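Local coordinates for protein Cif-like 1 (Burkholderia cenocepacia, PDB 7JQY) that probably acts as a Cif-like epoxide hydrolase, a hydrolytic enzyme of the alpha/beta hydrolase fold that assembles as an octamer, at residues L38-G43 and R77-D82. The protein carries 1 engineered substitution. Sequence-based numbering, arbitrary orientation.
Sequences LHYVTG and RVVAVD
H39 and D82 meet side by side at one end of two antiparallel strands, ND1 of H39 donating to OD2 of D82 at 2.8 Å. This bond is bent, with an N-H...O angle of 148°. OD2 sits at the ring edge, tilted from the imidazole plane, and is approached from above the carboxylate plane, the two planes being 32° apart. CG of H39 lies anti to the backbone N (chi1 171°), which carries the ring to the D82 side. At the other end, V78 O accepts twice, from T42 OG1 at 2.8 Å and from G43 N at 3.3 Å. Straight backbone bonds join V41 and A80 in both directions. The pairing belongs to the mixed central sheet of the alpha/beta hydrolase fold, 77-82 lying between antiparallel 38-43 and parallel 50-54. CD2 of Y40 meets V79 CG1 at 3.8 Å, obliquely to the ring, and L108 of helix 98-111 touches both residues; M68 of helix 68-73 covers V41 and A80 on the opposite face. A water donates to T42 OG1 and accepts from R77 NE, its O lying 3.0 Å from NE. Farther out, R28 NE is hydrogen-bonded to H39 NE2, and the backbone N atoms of W61 and E88 bond D82 OD1 and OD2 respectively.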
ATOM      1  N   LEU B  38      -8.178  32.940  -6.012  1.00 37.40           N
ATOM      2  CA  LEU B  38      -7.269  33.006  -4.877  1.00 40.05           C
ATOM      3  C   LEU B  38      -8.056  33.034  -3.574  1.00 39.88           C
ATOM      4  O   LEU B  38      -9.088  33.707  -3.472  1.00 41.77           O
ATOM      5  CB  LEU B  38      -6.358  34.241  -4.939  1.00 38.84           C
ATOM      6  CG  LEU B  38      -5.275  34.281  -6.018  1.00 39.10           C
ATOM      7  CD1 LEU B  38      -4.217  35.316  -5.651  1.00 39.34           C
ATOM      8  CD2 LEU B  38      -4.647  32.915  -6.251  1.00 36.58           C
ATOM      9  N   HIS B  39      -7.545  32.306  -2.583  1.00 37.35           N
ATOM     10  CA  HIS B  39      -8.090  32.258  -1.234  1.00 33.75           C
ATOM     11  C   HIS B  39      -7.277  33.163  -0.316  1.00 37.19           C
ATOM     12  O   HIS B  39      -6.052  33.252  -0.437  1.00 34.28           O
ATOM     13  CB  HIS B  39      -8.076  30.816  -0.721  1.00 34.54           C
ATOM     14  CG  HIS B  39      -8.409  30.674   0.730  1.00 34.46           C
ATOM     15  ND1 HIS B  39      -7.442  30.505   1.698  1.00 33.79           N
ATOM     16  CD2 HIS B  39      -9.599  30.641   1.375  1.00 35.31           C
ATOM     17  CE1 HIS B  39      -8.021  30.393   2.880  1.00 35.83           C
ATOM     18  NE2 HIS B  39      -9.330  30.471   2.711  1.00 37.48           N
ATOM     19  N   TYR B  40      -7.959  33.845   0.597  1.00 32.73           N
ATOM     20  CA  TYR B  40      -7.263  34.718   1.526  1.00 36.54           C
ATOM     21  C   TYR B  40      -8.074  34.817   2.800  1.00 37.49           C
ATOM     22  O   TYR B  40      -9.281  34.551   2.822  1.00 39.24           O
ATOM     23  CB  TYR B  40      -7.006  36.123   0.950  1.00 39.92           C
ATOM     24  CG  TYR B  40      -8.260  36.921   0.638  1.00 38.19           C
ATOM     25  CD1 TYR B  40      -9.023  36.640  -0.493  1.00 39.02           C
ATOM     26  CD2 TYR B  40      -8.683  37.950   1.477  1.00 36.38           C
ATOM     27  CE1 TYR B  40     -10.175  37.365  -0.784  1.00 38.35           C
ATOM     28  CE2 TYR B  40      -9.828  38.679   1.192  1.00 40.81           C
ATOM     29  CZ  TYR B  40     -10.569  38.379   0.064  1.00 38.57           C
ATOM     30  OH  TYR B  40     -11.709  39.098  -0.217  1.00 45.51           O
ATOM     31  N   VAL B  41      -7.388  35.203   3.864  1.00 34.76           N
ATOM     32  CA  VAL B  41      -7.995  35.393   5.172  1.00 39.22           C
ATOM     33  C   VAL B  41      -7.845  36.862   5.528  1.00 39.56           C
ATOM     34  O   VAL B  41      -6.760  37.433   5.364  1.00 40.59           O
ATOM     35  CB  VAL B  41      -7.341  34.475   6.224  1.00 35.23           C
ATOM     36  CG1 VAL B  41      -7.877  34.752   7.609  1.00 38.06           C
ATOM     37  CG2 VAL B  41      -7.592  33.030   5.851  1.00 36.98           C
ATOM     38  N   THR B  42      -8.937  37.485   5.969  1.00 38.18           N
ATOM     39  CA  THR B  42      -8.930  38.923   6.181  1.00 41.61           C
ATOM     40  C   THR B  42      -9.640  39.286   7.479  1.00 42.48           C
ATOM     41  O   THR B  42     -10.549  38.583   7.930  1.00 45.21           O
ATOM     42  CB  THR B  42      -9.572  39.671   5.008  1.00 43.26           C
ATOM     43  OG1 THR B  42      -9.340  41.074   5.173  1.00 46.86           O
ATOM     44  CG2 THR B  42     -11.089  39.395   4.934  1.00 43.22           C
ATOM     45  N   GLY B  43      -9.190  40.388   8.078  1.00 45.07           N
ATOM     46  CA  GLY B  43      -9.752  40.928   9.305  1.00 45.80           C
ATOM     47  C   GLY B  43      -9.234  42.334   9.548  1.00 47.11           C
ATOM     48  O   GLY B  43      -8.412  42.860   8.792  1.00 44.82           O
ATOM     49  N   ARG B  77      -5.861  46.748   7.997  1.00 51.86           N
ATOM     50  CA  ARG B  77      -6.707  45.798   7.280  1.00 51.42           C
ATOM     51  C   ARG B  77      -5.823  44.661   6.779  1.00 47.96           C
ATOM     52  O   ARG B  77      -5.164  44.783   5.742  1.00 49.03           O
ATOM     53  CB  ARG B  77      -7.444  46.496   6.141  1.00 51.40           C
ATOM     54  CG  ARG B  77      -8.554  45.665   5.489  1.00 54.28           C
ATOM     55  CD  ARG B  77      -9.163  46.439   4.329  1.00 54.68           C
ATOM     56  NE  ARG B  77     -10.103  45.646   3.547  1.00 57.42           N
ATOM     57  CZ  ARG B  77     -10.580  46.019   2.365  1.00 57.38           C
ATOM     58  NH1 ARG B  77     -10.201  47.172   1.830  1.00 61.26           N
ATOM     59  NH2 ARG B  77     -11.432  45.240   1.716  1.00 57.71           N
ATOM     60  N   VAL B  78      -5.835  43.538   7.496  1.00 45.16           N
ATOM     61  CA  VAL B  78      -4.921  42.437   7.205  1.00 43.93           C
ATOM     62  C   VAL B  78      -5.495  41.557   6.104  1.00 43.83           C
ATOM     63  O   VAL B  78      -6.674  41.178   6.135  1.00 46.91           O
ATOM     64  CB  VAL B  78      -4.624  41.620   8.469  1.00 45.65           C
ATOM     65  CG1 VAL B  78      -3.484  40.650   8.195  1.00 44.85           C
ATOM     66  CG2 VAL B  78      -4.254  42.544   9.627  1.00 45.86           C
ATOM     67  N   VAL B  79      -4.658  41.233   5.122  1.00 41.16           N
ATOM     68  CA  VAL B  79      -5.005  40.333   4.031  1.00 43.02           C
ATOM     69  C   VAL B  79      -3.869  39.324   3.903  1.00 41.58           C
ATOM     70  O   VAL B  79      -2.822  39.630   3.320  1.00 40.53           O
ATOM     71  CB  VAL B  79      -5.222  41.076   2.709  1.00 43.60           C
ATOM     72  CG1 VAL B  79      -5.520  40.086   1.581  1.00 41.05           C
ATOM     73  CG2 VAL B  79      -6.349  42.088   2.849  1.00 45.48           C
ATOM     74  N   ALA B  80      -4.080  38.111   4.416  1.00 37.81           N
ATOM     75  CA  ALA B  80      -3.120  37.021   4.281  1.00 36.39           C
ATOM     76  C   ALA B  80      -3.606  36.113   3.164  1.00 37.82           C
ATOM     77  O   ALA B  80      -4.686  35.521   3.267  1.00 40.77           O
ATOM     78  CB  ALA B  80      -2.969  36.246   5.590  1.00 36.03           C
ATOM     79  N   VAL B  81      -2.826  36.026   2.092  1.00 35.28           N
ATOM     80  CA  VAL B  81      -3.249  35.406   0.841  1.00 35.62           C
ATOM     81  C   VAL B  81      -2.564  34.055   0.678  1.00 37.86           C
ATOM     82  O   VAL B  81      -1.358  33.926   0.914  1.00 32.37           O
ATOM     83  CB  VAL B  81      -2.928  36.322  -0.360  1.00 36.67           C
ATOM     84  CG1 VAL B  81      -3.537  35.769  -1.637  1.00 38.31           C
ATOM     85  CG2 VAL B  81      -3.399  37.735  -0.090  1.00 37.41           C
ATOM     86  N   ASP B  82      -3.334  33.049   0.259  1.00 36.13           N
ATOM     87  CA  ASP B  82      -2.756  31.854  -0.347  1.00 35.92           C
ATOM     88  C   ASP B  82      -2.450  32.196  -1.798  1.00 37.14           C
ATOM     89  O   ASP B  82      -3.377  32.331  -2.604  1.00 35.05           O
ATOM     90  CB  ASP B  82      -3.718  30.668  -0.280  1.00 34.17           C
ATOM     91  CG  ASP B  82      -3.859  30.077   1.127  1.00 36.90           C
ATOM     92  OD1 ASP B  82      -2.931  30.239   1.961  1.00 32.09           O
ATOM     93  OD2 ASP B  82      -4.904  29.423   1.380  1.00 33.35           O
TER
HETATM   94  O   HOH W   1     -11.172  43.335   5.131  1.00 47.85           O